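Local coordinates for protein carboxylic ester hydrolase (Aspergillus niger, PDB 7K4O) that probably hydrolyses ester bonds of tannins, as a serine esterase of the tannase family that binds calcium and zinc, at residues A330-E335 with A418-P423; Y224-E229 with L347-L352; L232-Y235 with C239-D242; Q183-G188 with G464-N469. All coordinates share one frame; numbering follows the deposited sequence.

Contact 1 of 4, residues A330-E335 with A418-P423. With GDE (3,4,5-trihydroxybenzoic acid), chain J.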
loop_
_atom_site.group_PDB
_atom_site.type_symbol
_atom_site.label_atom_id
_atom_site.label_comp_id
_atom_site.label_asym_id
_atom_site.label_seq_id
_atom_site.Cartn_x
_atom_site.Cartn_y
_atom_site.Cartn_z
ATOM N N ALA A 330 -4.816 -2.955 -15.250
ATOM C CA ALA A 330 -5.293 -1.878 -16.130
ATOM C C ALA A 330 -4.126 -0.968 -16.530
ATOM O O ALA A 330 -3.178 -0.770 -15.753
ATOM C CB ALA A 330 -6.382 -1.107 -15.487
ATOM N N PHE A 331 -4.195 -0.400 -17.735
ATOM C CA PHE A 331 -3.171 0.545 -18.235
ATOM C C PHE A 331 -3.504 1.965 -17.787
ATOM O O PHE A 331 -3.676 2.884 -18.638
ATOM C CB PHE A 331 -3.075 0.419 -19.766
ATOM C CG PHE A 331 -2.352 -0.797 -20.243
ATOM C CD1 PHE A 331 -3.020 -1.996 -20.443
ATOM C CD2 PHE A 331 -1.005 -0.751 -20.527
ATOM C CE1 PHE A 331 -2.345 -3.123 -20.864
ATOM C CE2 PHE A 331 -0.334 -1.883 -20.952
ATOM C CZ PHE A 331 -0.999 -3.064 -21.123
ATOM N N ASP A 332 -3.520 2.226 -16.470
ATOM C CA ASP A 332 -3.889 3.556 -15.939
ATOM C C ASP A 332 -2.801 4.583 -16.250
ATOM O O ASP A 332 -3.156 5.685 -16.638
ATOM C CB ASP A 332 -4.155 3.529 -14.426
ATOM C CG ASP A 332 -5.534 3.009 -14.051
ATOM O OD1 ASP A 332 -5.903 1.934 -14.546
ATOM O OD2 ASP A 332 -6.227 3.677 -13.243
ATOM N N ASP A 333 -1.533 4.226 -16.040
ATOM C CA ASP A 333 -0.403 5.148 -16.280
ATOM C C ASP A 333 -0.456 5.579 -17.757
ATOM O O ASP A 333 -0.106 6.746 -18.049
ATOM C CB ASP A 333 0.939 4.505 -15.987
ATOM C CG ASP A 333 1.296 4.511 -14.482
ATOM O OD1 ASP A 333 0.507 5.084 -13.666
ATOM O OD2 ASP A 333 2.372 3.974 -14.198
ATOM N N ALA A 334 -0.874 4.659 -18.620
ATOM C CA ALA A 334 -0.851 4.896 -20.093
ATOM C C ALA A 334 -2.012 5.776 -20.550
ATOM O O ALA A 334 -2.039 6.131 -21.779
ATOM C CB ALA A 334 -0.859 3.580 -20.845
ATOM N N GLU A 335 -2.963 6.093 -19.685
ATOM C CA GLU A 335 -4.192 6.833 -20.059
ATOM C C GLU A 335 -3.819 8.043 -20.925
ATOM O O GLU A 335 -2.910 8.820 -20.577
ATOM C CB GLU A 335 -4.981 7.320 -18.846
ATOM C CG GLU A 335 -6.376 7.825 -19.220
ATOM C CD GLU A 335 -7.429 6.728 -19.418
ATOM O OE1 GLU A 335 -7.102 5.505 -19.281
ATOM O OE2 GLU A 335 -8.580 7.089 -19.695
ATOM N N ALA A 418 -3.457 -7.709 -9.931
ATOM C CA ALA A 418 -3.813 -6.817 -11.063
ATOM C C ALA A 418 -3.690 -5.348 -10.625
ATOM O O ALA A 418 -4.448 -4.454 -11.087
ATOM C CB ALA A 418 -5.181 -7.168 -11.617
ATOM N N ASP A 419 -2.741 -5.072 -9.701
ATOM C CA ASP A 419 -2.546 -3.699 -9.198
ATOM C C ASP A 419 -1.964 -2.864 -10.354
ATOM O O ASP A 419 -0.910 -3.228 -10.872
ATOM C CB ASP A 419 -1.609 -3.723 -7.976
ATOM C CG ASP A 419 -1.605 -2.434 -7.211
ATOM O OD1 ASP A 419 -1.782 -1.342 -7.838
ATOM O OD2 ASP A 419 -1.515 -2.521 -5.964
ATOM N N PHE A 420 -2.618 -1.783 -10.651
ATOM C CA PHE A 420 -2.294 -0.860 -11.752
ATOM C C PHE A 420 -1.565 0.372 -11.237
ATOM O O PHE A 420 -1.261 1.265 -12.047
ATOM C CB PHE A 420 -3.576 -0.391 -12.445
ATOM C CG PHE A 420 -4.605 0.209 -11.539
ATOM C CD1 PHE A 420 -4.529 1.519 -11.131
ATOM C CD2 PHE A 420 -5.615 -0.593 -11.002
ATOM C CE1 PHE A 420 -5.488 2.069 -10.293
ATOM C CE2 PHE A 420 -6.555 -0.050 -10.140
ATOM C CZ PHE A 420 -6.490 1.276 -9.774
ATOM N N SER A 421 -1.345 0.442 -9.917
ATOM C CA SER A 421 -0.817 1.673 -9.278
ATOM C C SER A 421 0.575 1.372 -8.724
ATOM O O SER A 421 1.409 2.263 -8.774
ATOM C CB SER A 421 -1.771 2.216 -8.262
ATOM O OG SER A 421 -1.346 3.461 -7.724
ATOM N N ILE A 422 0.756 0.195 -8.124
ATOM C CA ILE A 422 2.053 -0.290 -7.598
ATOM C C ILE A 422 2.277 -1.659 -8.147
ATOM O O ILE A 422 1.468 -2.560 -7.893
ATOM C CB ILE A 422 2.064 -0.270 -6.060
ATOM C CG1 ILE A 422 1.608 1.102 -5.547
ATOM C CG2 ILE A 422 3.438 -0.712 -5.581
ATOM C CD1 ILE A 422 1.658 1.288 -4.056
ATOM N N PRO A 423 3.385 -1.901 -8.879
ATOM C CA PRO A 423 3.627 -3.219 -9.430
ATOM C C PRO A 423 3.631 -4.309 -8.349
ATOM O O PRO A 423 4.332 -4.201 -7.380
ATOM C CB PRO A 423 4.988 -3.104 -10.086
ATOM C CG PRO A 423 5.088 -1.661 -10.415
ATOM C CD PRO A 423 4.458 -0.939 -9.232
HETATM O OAA GDE J . -1.579 5.609 -1.499
HETATM O OAB GDE J . -2.728 5.069 -3.312
HETATM O OAC GDE J . 2.901 7.206 -3.458
HETATM O OAD GDE J . 0.924 4.474 -6.842
HETATM O OAE GDE J . 2.975 5.955 -5.976
HETATM C CAF GDE J . 0.637 6.307 -3.096
HETATM C CAG GDE J . -0.376 4.910 -4.823
HETATM C CAH GDE J . -1.655 5.411 -2.750
HETATM C CAI GDE J . 1.786 6.451 -3.888
HETATM C CAJ GDE J . 0.770 5.087 -5.641
HETATM C CAK GDE J . -0.426 5.586 -3.613
HETATM C CAL GDE J . 1.823 5.818 -5.160
HETATM O O HOH W 1 -0.978 1.669 -14.715
HETATM O O HOH W 2 -6.422 -3.559 -12.837
HETATM O O HOH W 3 -1.355 4.064 -12.036
#

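Contact 2 of 4, residues Y224-E229 with L347-L352. With GDE (3,4,5-trihydroxybenzoic acid), chain J.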
loop_
_atom_site.group_PDB
_atom_site.type_symbol
_atom_site.label_atom_id
_atom_site.label_comp_id
_atom_site.label_asym_id
_atom_site.label_seq_id
_atom_site.Cartn_x
_atom_site.Cartn_y
_atom_site.Cartn_z
ATOM N N TYR A 224 6.587 6.123 -16.734
ATOM C CA TYR A 224 7.157 5.207 -17.752
ATOM C C TYR A 224 6.195 5.049 -18.959
ATOM O O TYR A 224 6.613 5.247 -20.131
ATOM C CB TYR A 224 7.498 3.852 -17.171
ATOM C CG TYR A 224 8.055 2.886 -18.167
ATOM C CD1 TYR A 224 9.071 3.253 -19.038
ATOM C CD2 TYR A 224 7.517 1.622 -18.296
ATOM C CE1 TYR A 224 9.536 2.366 -19.995
ATOM C CE2 TYR A 224 7.992 0.727 -19.231
ATOM C CZ TYR A 224 8.971 1.113 -20.126
ATOM O OH TYR A 224 9.455 0.197 -21.049
ATOM N N SER A 225 4.941 4.695 -18.735
ATOM C CA SER A 225 3.943 4.552 -19.828
ATOM C C SER A 225 3.895 5.829 -20.698
ATOM O O SER A 225 3.883 5.707 -21.936
ATOM C CB SER A 225 2.600 4.243 -19.282
ATOM O OG SER A 225 2.588 2.938 -18.734
ATOM N N ASN A 226 3.832 6.997 -20.089
ATOM C CA ASN A 226 3.863 8.298 -20.802
ATOM C C ASN A 226 5.098 8.352 -21.712
ATOM O O ASN A 226 4.970 8.773 -22.910
ATOM C CB ASN A 226 3.933 9.482 -19.854
ATOM C CG ASN A 226 2.686 9.829 -19.081
ATOM O OD1 ASN A 226 2.795 10.416 -18.000
ATOM N ND2 ASN A 226 1.513 9.515 -19.606
ATOM N N VAL A 227 6.266 7.966 -21.213
ATOM C CA VAL A 227 7.523 8.118 -21.979
ATOM C C VAL A 227 7.579 7.052 -23.081
ATOM O O VAL A 227 8.117 7.335 -24.174
ATOM C CB VAL A 227 8.732 8.135 -21.043
ATOM C CG1 VAL A 227 10.022 8.083 -21.820
ATOM C CG2 VAL A 227 8.668 9.375 -20.141
ATOM N N VAL A 228 6.998 5.882 -22.853
ATOM C CA VAL A 228 6.892 4.847 -23.922
ATOM C C VAL A 228 6.056 5.431 -25.069
ATOM O O VAL A 228 6.450 5.269 -26.244
ATOM C CB VAL A 228 6.257 3.533 -23.427
ATOM C CG1 VAL A 228 5.907 2.623 -24.602
ATOM C CG2 VAL A 228 7.181 2.804 -22.456
ATOM N N GLU A 229 4.924 6.020 -24.752
ATOM C CA GLU A 229 4.009 6.584 -25.773
ATOM C C GLU A 229 4.771 7.673 -26.549
ATOM O O GLU A 229 4.664 7.720 -27.797
ATOM C CB GLU A 229 2.757 7.147 -25.134
ATOM C CG GLU A 229 1.866 6.072 -24.555
ATOM C CD GLU A 229 0.728 6.555 -23.683
ATOM O OE1 GLU A 229 0.647 7.758 -23.358
ATOM O OE2 GLU A 229 -0.119 5.708 -23.371
ATOM N N LEU A 347 -0.868 12.865 -25.239
ATOM C CA LEU A 347 -0.202 12.666 -23.929
ATOM C C LEU A 347 -1.089 13.205 -22.805
ATOM O O LEU A 347 -1.608 14.327 -22.883
ATOM C CB LEU A 347 1.153 13.368 -24.005
ATOM C CG LEU A 347 1.974 13.399 -22.722
ATOM C CD1 LEU A 347 2.354 11.980 -22.334
ATOM C CD2 LEU A 347 3.228 14.228 -22.928
ATOM N N ASP A 348 -1.208 12.426 -21.730
ATOM C CA ASP A 348 -1.868 12.852 -20.478
ATOM C C ASP A 348 -0.917 12.515 -19.317
ATOM O O ASP A 348 -0.845 11.321 -18.965
ATOM C CB ASP A 348 -3.216 12.151 -20.333
ATOM C CG ASP A 348 -4.047 12.688 -19.181
ATOM O OD1 ASP A 348 -3.566 13.595 -18.460
ATOM O OD2 ASP A 348 -5.181 12.193 -19.019
ATOM N N ILE A 349 -0.169 13.504 -18.835
ATOM C CA ILE A 349 0.957 13.258 -17.882
ATOM C C ILE A 349 0.386 12.666 -16.595
ATOM O O ILE A 349 -0.513 13.285 -16.004
ATOM C CB ILE A 349 1.767 14.538 -17.621
ATOM C CG1 ILE A 349 2.434 14.997 -18.916
ATOM C CG2 ILE A 349 2.810 14.268 -16.541
ATOM C CD1 ILE A 349 3.014 16.375 -18.861
ATOM N N ASP A 350 0.907 11.515 -16.193
ATOM C CA ASP A 350 0.444 10.853 -14.957
ATOM C C ASP A 350 0.636 11.769 -13.742
ATOM O O ASP A 350 1.751 12.239 -13.504
ATOM C CB ASP A 350 1.184 9.549 -14.776
ATOM C CG ASP A 350 0.614 8.797 -13.599
ATOM O OD1 ASP A 350 -0.351 8.075 -13.800
ATOM O OD2 ASP A 350 1.095 9.037 -12.481
ATOM N N GLN A 351 -0.425 11.941 -12.965
ATOM C CA GLN A 351 -0.483 12.887 -11.831
ATOM C C GLN A 351 0.534 12.451 -10.745
ATOM O O GLN A 351 1.204 13.334 -10.217
ATOM C CB GLN A 351 -1.908 12.965 -11.284
ATOM C CG GLN A 351 -2.147 14.161 -10.355
ATOM C CD GLN A 351 -1.616 14.021 -8.934
ATOM O OE1 GLN A 351 -1.553 12.933 -8.373
ATOM N NE2 GLN A 351 -1.203 15.131 -8.334
ATOM N N LEU A 352 0.569 11.185 -10.356
ATOM C CA LEU A 352 1.443 10.778 -9.226
ATOM C C LEU A 352 2.901 10.899 -9.651
ATOM O O LEU A 352 3.733 11.358 -8.865
ATOM C CB LEU A 352 1.122 9.348 -8.788
ATOM C CG LEU A 352 -0.041 9.232 -7.800
ATOM C CD1 LEU A 352 -0.405 7.781 -7.624
ATOM C CD2 LEU A 352 0.295 9.838 -6.438
HETATM O OAA GDE J . -1.579 5.609 -1.499
HETATM O OAB GDE J . -2.728 5.069 -3.312
HETATM O OAC GDE J . 2.901 7.206 -3.458
HETATM O OAD GDE J . 0.924 4.474 -6.842
HETATM O OAE GDE J . 2.975 5.955 -5.976
HETATM C CAF GDE J . 0.637 6.307 -3.096
HETATM C CAG GDE J . -0.376 4.910 -4.823
HETATM C CAH GDE J . -1.655 5.411 -2.750
HETATM C CAI GDE J . 1.786 6.451 -3.888
HETATM C CAJ GDE J . 0.770 5.087 -5.641
HETATM C CAK GDE J . -0.426 5.586 -3.613
HETATM C CAL GDE J . 1.823 5.818 -5.160
HETATM O O HOH W 4 -0.733 9.561 -21.827
#

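Contact 3 of 4, residues L232-Y235 with C239-D242. With NAG (2-acetamido-2-deoxy-beta-D-glucopyranose), chain G.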
loop_
_atom_site.group_PDB
_atom_site.type_symbol
_atom_site.label_atom_id
_atom_site.label_comp_id
_atom_site.label_asym_id
_atom_site.label_seq_id
_atom_site.Cartn_x
_atom_site.Cartn_y
_atom_site.Cartn_z
ATOM N N LEU A 232 7.727 5.969 -28.782
ATOM C CA LEU A 232 7.211 5.219 -29.951
ATOM C C LEU A 232 6.244 6.090 -30.764
ATOM O O LEU A 232 5.777 5.622 -31.798
ATOM C CB LEU A 232 6.537 3.938 -29.461
ATOM C CG LEU A 232 7.477 2.926 -28.816
ATOM C CD1 LEU A 232 6.688 1.766 -28.208
ATOM C CD2 LEU A 232 8.547 2.432 -29.796
ATOM N N ASP A 233 5.970 7.306 -30.312
ATOM C CA ASP A 233 5.041 8.281 -30.928
ATOM C C ASP A 233 3.719 7.591 -31.251
ATOM O O ASP A 233 3.298 7.596 -32.410
ATOM C CB ASP A 233 5.644 8.902 -32.198
ATOM C CG ASP A 233 4.828 10.077 -32.730
ATOM O OD1 ASP A 233 4.183 10.779 -31.921
ATOM O OD2 ASP A 233 4.814 10.273 -33.954
ATOM N N TYR A 234 3.069 6.983 -30.263
ATOM C CA TYR A 234 1.703 6.444 -30.424
ATOM C C TYR A 234 0.957 6.551 -29.094
ATOM O O TYR A 234 1.470 6.084 -28.085
ATOM C CB TYR A 234 1.754 4.997 -30.895
ATOM C CG TYR A 234 0.368 4.439 -31.085
ATOM C CD1 TYR A 234 -0.438 4.868 -32.133
ATOM C CD2 TYR A 234 -0.157 3.507 -30.212
ATOM C CE1 TYR A 234 -1.718 4.373 -32.311
ATOM C CE2 TYR A 234 -1.425 2.979 -30.385
ATOM C CZ TYR A 234 -2.212 3.425 -31.428
ATOM O OH TYR A 234 -3.447 2.883 -31.570
ATOM N N TYR A 235 -0.224 7.132 -29.131
ATOM C CA TYR A 235 -1.086 7.384 -27.966
ATOM C C TYR A 235 -2.310 6.492 -28.079
ATOM O O TYR A 235 -3.304 6.877 -28.672
ATOM C CB TYR A 235 -1.357 8.877 -27.894
ATOM C CG TYR A 235 -0.074 9.657 -27.760
ATOM C CD1 TYR A 235 0.558 9.812 -26.522
ATOM C CD2 TYR A 235 0.580 10.138 -28.880
ATOM C CE1 TYR A 235 1.752 10.510 -26.402
ATOM C CE2 TYR A 235 1.790 10.807 -28.784
ATOM C CZ TYR A 235 2.386 10.982 -27.543
ATOM O OH TYR A 235 3.586 11.612 -27.457
ATOM N N CYS A 239 -9.605 2.521 -24.804
ATOM C CA CYS A 239 -10.391 1.318 -25.160
ATOM C C CYS A 239 -9.486 0.260 -25.779
ATOM O O CYS A 239 -9.714 -0.938 -25.557
ATOM C CB CYS A 239 -11.486 1.717 -26.144
ATOM S SG CYS A 239 -12.747 0.443 -26.306
ATOM N N GLU A 240 -8.486 0.663 -26.558
ATOM C CA GLU A 240 -7.601 -0.315 -27.213
ATOM C C GLU A 240 -6.837 -1.097 -26.137
ATOM O O GLU A 240 -6.683 -2.326 -26.278
ATOM C CB GLU A 240 -6.673 0.410 -28.179
ATOM C CG GLU A 240 -5.690 -0.496 -28.873
ATOM C CD GLU A 240 -4.836 0.246 -29.891
ATOM O OE1 GLU A 240 -4.514 1.416 -29.633
ATOM O OE2 GLU A 240 -4.516 -0.349 -30.952
ATOM N N LEU A 241 -6.296 -0.401 -25.135
ATOM C CA LEU A 241 -5.526 -1.068 -24.044
ATOM C C LEU A 241 -6.479 -1.895 -23.186
ATOM O O LEU A 241 -6.065 -2.995 -22.772
ATOM C CB LEU A 241 -4.786 0.005 -23.238
ATOM C CG LEU A 241 -3.687 0.697 -24.046
ATOM C CD1 LEU A 241 -2.937 1.757 -23.272
ATOM C CD2 LEU A 241 -2.715 -0.319 -24.606
ATOM N N ASP A 242 -7.691 -1.409 -22.959
ATOM C CA ASP A 242 -8.698 -2.159 -22.159
ATOM C C ASP A 242 -9.038 -3.476 -22.869
ATOM O O ASP A 242 -9.197 -4.507 -22.197
ATOM C CB ASP A 242 -9.939 -1.338 -21.866
ATOM C CG ASP A 242 -10.866 -2.059 -20.904
ATOM O OD1 ASP A 242 -10.373 -2.556 -19.847
ATOM O OD2 ASP A 242 -12.061 -2.158 -21.220
HETATM C C1 NAG G . -13.709 -5.105 -20.884
HETATM C C2 NAG G . -14.743 -4.343 -21.733
HETATM C C3 NAG G . -15.698 -3.482 -20.923
HETATM C C4 NAG G . -16.369 -4.433 -19.974
HETATM C C5 NAG G . -15.314 -5.157 -19.141
HETATM C C6 NAG G . -15.970 -6.151 -18.200
HETATM C C7 NAG G . -13.830 -3.658 -23.895
HETATM C C8 NAG G . -12.991 -2.625 -24.589
HETATM N N2 NAG G . -14.037 -3.430 -22.602
HETATM O O3 NAG G . -16.539 -2.771 -21.838
HETATM O O4 NAG G . -17.117 -3.594 -19.138
HETATM O O5 NAG G . -14.394 -5.894 -19.921
HETATM O O6 NAG G . -14.964 -6.777 -17.434
HETATM O O7 NAG G . -14.303 -4.623 -24.455
#

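Contact 4 of 4, residues Q183-G188 with G464-N469. With GDE (3,4,5-trihydroxybenzoic acid), chain J.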
loop_
_atom_site.group_PDB
_atom_site.type_symbol
_atom_site.label_atom_id
_atom_site.label_comp_id
_atom_site.label_asym_id
_atom_site.label_seq_id
_atom_site.Cartn_x
_atom_site.Cartn_y
_atom_site.Cartn_z
ATOM N N GLN A 183 -2.327 -1.324 10.683
ATOM C CA GLN A 183 -3.086 -1.772 9.476
ATOM C C GLN A 183 -3.160 -0.626 8.462
ATOM O O GLN A 183 -3.711 0.434 8.780
ATOM C CB GLN A 183 -4.468 -2.329 9.831
ATOM C CG GLN A 183 -5.227 -2.880 8.625
ATOM C CD GLN A 183 -6.558 -3.501 9.022
ATOM O OE1 GLN A 183 -7.180 -3.053 9.981
ATOM N NE2 GLN A 183 -6.944 -4.567 8.299
ATOM N N GLY A 184 -2.626 -0.856 7.272
ATOM C CA GLY A 184 -2.707 0.171 6.234
ATOM C C GLY A 184 -2.359 -0.369 4.867
ATOM O O GLY A 184 -1.830 -1.493 4.757
ATOM N N CYS A 185 -2.638 0.416 3.816
ATOM C CA CYS A 185 -2.434 -0.039 2.416
ATOM C C CYS A 185 -1.901 1.169 1.605
ATOM O O CYS A 185 -2.266 2.309 1.869
ATOM C CB CYS A 185 -3.752 -0.584 1.827
ATOM S SG CYS A 185 -3.568 -1.757 0.437
ATOM N N SER A 186 -1.065 0.866 0.636
ATOM C CA SER A 186 -0.532 1.827 -0.364
ATOM C C SER A 186 0.432 2.807 0.324
ATOM O O SER A 186 1.427 2.316 0.862
ATOM C CB SER A 186 -1.645 2.490 -1.113
ATOM O OG SER A 186 -1.143 3.022 -2.325
ATOM N N GLU A 187 0.190 4.108 0.293
ATOM C CA GLU A 187 1.007 5.016 1.125
ATOM C C GLU A 187 0.921 4.497 2.576
ATOM O O GLU A 187 1.925 4.551 3.347
ATOM C CB GLU A 187 0.527 6.457 0.997
ATOM C CG GLU A 187 1.031 7.423 2.078
ATOM C CD GLU A 187 2.533 7.437 2.337
ATOM O OE1 GLU A 187 2.918 7.715 3.516
ATOM O OE2 GLU A 187 3.356 7.131 1.392
ATOM N N GLY A 188 -0.266 4.067 2.998
ATOM C CA GLY A 188 -0.397 3.453 4.336
ATOM C C GLY A 188 0.472 2.234 4.515
ATOM O O GLY A 188 0.957 1.960 5.666
ATOM N N GLY A 464 -7.228 -5.303 -7.649
ATOM C CA GLY A 464 -6.701 -4.030 -8.157
ATOM C C GLY A 464 -5.770 -3.437 -7.114
ATOM O O GLY A 464 -5.013 -4.206 -6.494
ATOM N N HIS A 465 -5.871 -2.131 -6.936
ATOM C CA HIS A 465 -4.980 -1.380 -6.033
ATOM C C HIS A 465 -5.661 -1.258 -4.671
ATOM O O HIS A 465 -6.537 -0.434 -4.543
ATOM C CB HIS A 465 -4.621 -0.030 -6.631
ATOM C CG HIS A 465 -3.716 0.706 -5.717
ATOM N ND1 HIS A 465 -2.551 0.122 -5.211
ATOM C CD2 HIS A 465 -3.813 1.934 -5.189
ATOM C CE1 HIS A 465 -1.979 0.999 -4.398
ATOM N NE2 HIS A 465 -2.735 2.090 -4.390
ATOM N N CYS A 466 -5.277 -2.115 -3.735
ATOM C CA CYS A 466 -5.826 -2.127 -2.365
ATOM C C CYS A 466 -7.349 -2.245 -2.405
ATOM O O CYS A 466 -8.009 -1.597 -1.590
ATOM C CB CYS A 466 -5.452 -0.841 -1.654
ATOM S SG CYS A 466 -3.665 -0.761 -1.379
ATOM N N ALA A 467 -7.880 -2.974 -3.371
ATOM C CA ALA A 467 -9.353 -3.065 -3.548
ATOM C C ALA A 467 -9.636 -4.184 -4.511
ATOM O O ALA A 467 -8.736 -4.607 -5.274
ATOM C CB ALA A 467 -9.967 -1.788 -4.047
ATOM N N THR A 468 -10.894 -4.593 -4.510
ATOM C CA THR A 468 -11.406 -5.550 -5.524
ATOM C C THR A 468 -11.382 -4.862 -6.891
ATOM O O THR A 468 -11.317 -3.600 -6.986
ATOM C CB THR A 468 -12.801 -6.054 -5.143
ATOM O OG1 THR A 468 -13.625 -4.917 -4.922
ATOM C CG2 THR A 468 -12.756 -6.893 -3.892
ATOM N N ASN A 469 -11.525 -5.703 -7.901
ATOM C CA ASN A 469 -11.420 -5.304 -9.323
ATOM C C ASN A 469 -12.770 -5.630 -9.999
ATOM O O ASN A 469 -13.078 -6.805 -10.079
ATOM C CB ASN A 469 -10.263 -6.060 -9.937
ATOM C CG ASN A 469 -9.974 -5.655 -11.372
ATOM O OD1 ASN A 469 -10.772 -4.917 -11.992
ATOM N ND2 ASN A 469 -8.893 -6.220 -11.878
HETATM O OAA GDE J . -1.579 5.609 -1.499
HETATM O OAB GDE J . -2.728 5.069 -3.312
HETATM O OAC GDE J . 2.901 7.206 -3.458
HETATM O OAD GDE J . 0.924 4.474 -6.842
HETATM O OAE GDE J . 2.975 5.955 -5.976
HETATM C CAF GDE J . 0.637 6.307 -3.096
HETATM C CAG GDE J . -0.376 4.910 -4.823
HETATM C CAH GDE J . -1.655 5.411 -2.750
HETATM C CAI GDE J . 1.786 6.451 -3.888
HETATM C CAJ GDE J . 0.770 5.087 -5.641
HETATM C CAK GDE J . -0.426 5.586 -3.613
HETATM C CAL GDE J . 1.823 5.818 -5.160
#

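Contact 1 of 4, residues A330-E335 with A418-P423
Asp332 and Phe420 make the main van der Waals contact between these two loops. The carboxylate carbon CG of Asp332 comes to 3.4 Å from CD1 of the phenyl ring, and the carboxylate and ring planes are only 18° apart. Phe420 carries its CG between its own backbone N and carbonyl carbon (chi1 54°), which swings the ring up beside the aspartate. The small methyl of Ala330 lets the backbone come close, with Ala330 O 3.4 Å and Ala330 CB 4.2 Å from Phe420 CB.

Polar contact between the loops runs through water. One molecule accepts from Asp333 N (2.9 Å) and donates to Phe420 O; a second accepts a hydrogen bond from Ala330 N and donates to Ala418 O (2.8 Å); a third joins Phe420 O to Asp333 OD1.

Within 418-423, Ser421 N meets Asp419 OD1 nearly along its C-O axis (2.8 Å), forming an Asx turn; Ile422 N reaches OD1 from above the carboxylate plane, completing the wider Asx motif. Asp419 OD2 is hydrogen-bonded to His465 ND1, consistent with the acid of a Ser-His-Asp triad. Ser421 OG hydrogen-bonds the gallic acid hydroxyl OAD at 2.6 Å.

The 418-423 loop links strand 410-416 of the central sheet to helix 425-438. Facing it, 330-335 inserts Phe331 against helices 238-252 and 300-310 and rests Asp333 on helix 215-221.

Contact 2 of 4, residues Y224-E229 with L347-L352
Asn226 turns its amide toward the backbone of 347-350 by placing CG beside its own N and opposite its carbonyl carbon (chi1 -73°), while Leu347 extends CG away from its backbone N and so brings CD1 against that amide. In this enzyme of the alpha/beta-hydrolase clan, the asparagine side chain, carried on helix 224-232, is thereby bonded to the backbone on the N-terminal side of helix 351-361, whose N-cap is Asp350.

Asparagine fits because it offers an acceptor and a donor at once. Its OD1 receives Asp350 N at 2.8 Å in a nearly straight bond (170°), in the carbonyl plane and on a lone pair. ND2 donates a hydrogen bond to Asp348 O at 3.0 Å; this one is more bent (142°), with the donor above the carbonyl plane of Asp348 and the acceptor tilted from the amide plane of Asn226. The two bonds together keep the amide from flipping. Leu347 crosses the Asn226 side chain at about a right angle, its CD1 3.8 Å from ND2.

A water adds to the link, accepting from Asp348 N at 2.9 Å and lying 2.7 Å from Glu229 OE1. Asp350, the N-cap, directs OD2 to Gly353 N, as a short acidic side chain at a helix start can. Beyond it the first turn of helix 351-361 reaches the pocket, where Leu352 CD1 lies 3.5 Å from CAJ of the gallic acid ring.

Contact 3 of 4, residues L232-Y235 with C239-D242
Tyr234 and Glu240 reach toward each other from opposite directions and meet in a single hydrogen bond, Tyr234 OH to Glu240 OE1, 2.7 Å long. The carboxylate oxygen lies at the edge of the phenol, in the plane of the ring, yet the carboxylate itself is turned 73° to that plane. It accepts the hydrogen bond on its syn lone pair, the side facing the other oxygen. Both side chains are stretched out to span the gap: Tyr234 holds CG opposite its backbone N (chi1 -179°), and Glu240 is extended beyond CG. A long rigid phenol and a long flexible acid suit this reach. The buried carboxylate has a second partner, since OE2 is hydrogen-bonded to Ser299 OG.

On another side of the same helix, Asp242 OD2 accepts at 2.7 Å from N2 of an N-acetylglucosamine, a sugar of a glycan attached to the protein, and Cys239 forms a disulfide with Cys285.

The bond closes the short connection between two successive helices. Helix 224-232 stops in a Schellman motif with Asp233 at positive phi, and Tyr234 leaves it toward helix 238-252, touching Lys301 of helix 300-310; Glu240 and Cys239 pack against Tyr283 of strand 282-285.

Contact 4 of 4, residues Q183-G188 with G464-N469
Cys185 and Cys466 are joined covalently, SG to SG at 2.1 Å with chi3 -89°, close to the relaxed right angle of a disulfide. Cys466 SG also sits 3.8 Å from Ser186 CB and over one face of the His465 ring, toward its rim. Cysteine here ties the end of strand 179-185 directly to the histidine loop.

The pocket side is equally close. In one of the two conformers of Ser186, OG and His465 NE2 share a hydrogen bond of 2.8 Å, the oxygen lying at the imidazole edge and in its plane. Two bonds grip the gallic acid carboxylate: Glu187 N donates to OAA at 2.9 Å, and His465 NE2 to OAB at a longer 3.2 Å. The loose part is Ala467 to Asn469, which turn away from 183-188.

Ser186, at positive phi between strand and helix and flanked by Gly184 and Gly188, fits the GxSxG nucleophile elbow of alpha/beta hydrolases; with His465 and Asp419 it probably forms the catalytic triad.

Contacts 1 and 4 meet at the probable triad: Asp419 OD2 lies 2.9 Å from His465 ND1, and Ile422 CD1 packs 3.7 Å from Ser186 OG. Contact 4 holds the carboxylate end of gallic acid, while Ser421 of contact 1 and Leu352 of contact 2 line its ring. Contacts 1 and 2 bring Asp333 OD1 within 3.1 Å of Asp350 OD1, so short for like charges that a shared proton or shifted ionisation is possible. Contacts 2 and 3 touch where helix 224-232 ends, Glu229 O lying 3.0 Å from Tyr234 N, a probable hydrogen bond. Contact 3, about 27 Å from contact 4 between centres, touches contact 1 through Leu241 CD1, 3.7 Å from Ala334 CB.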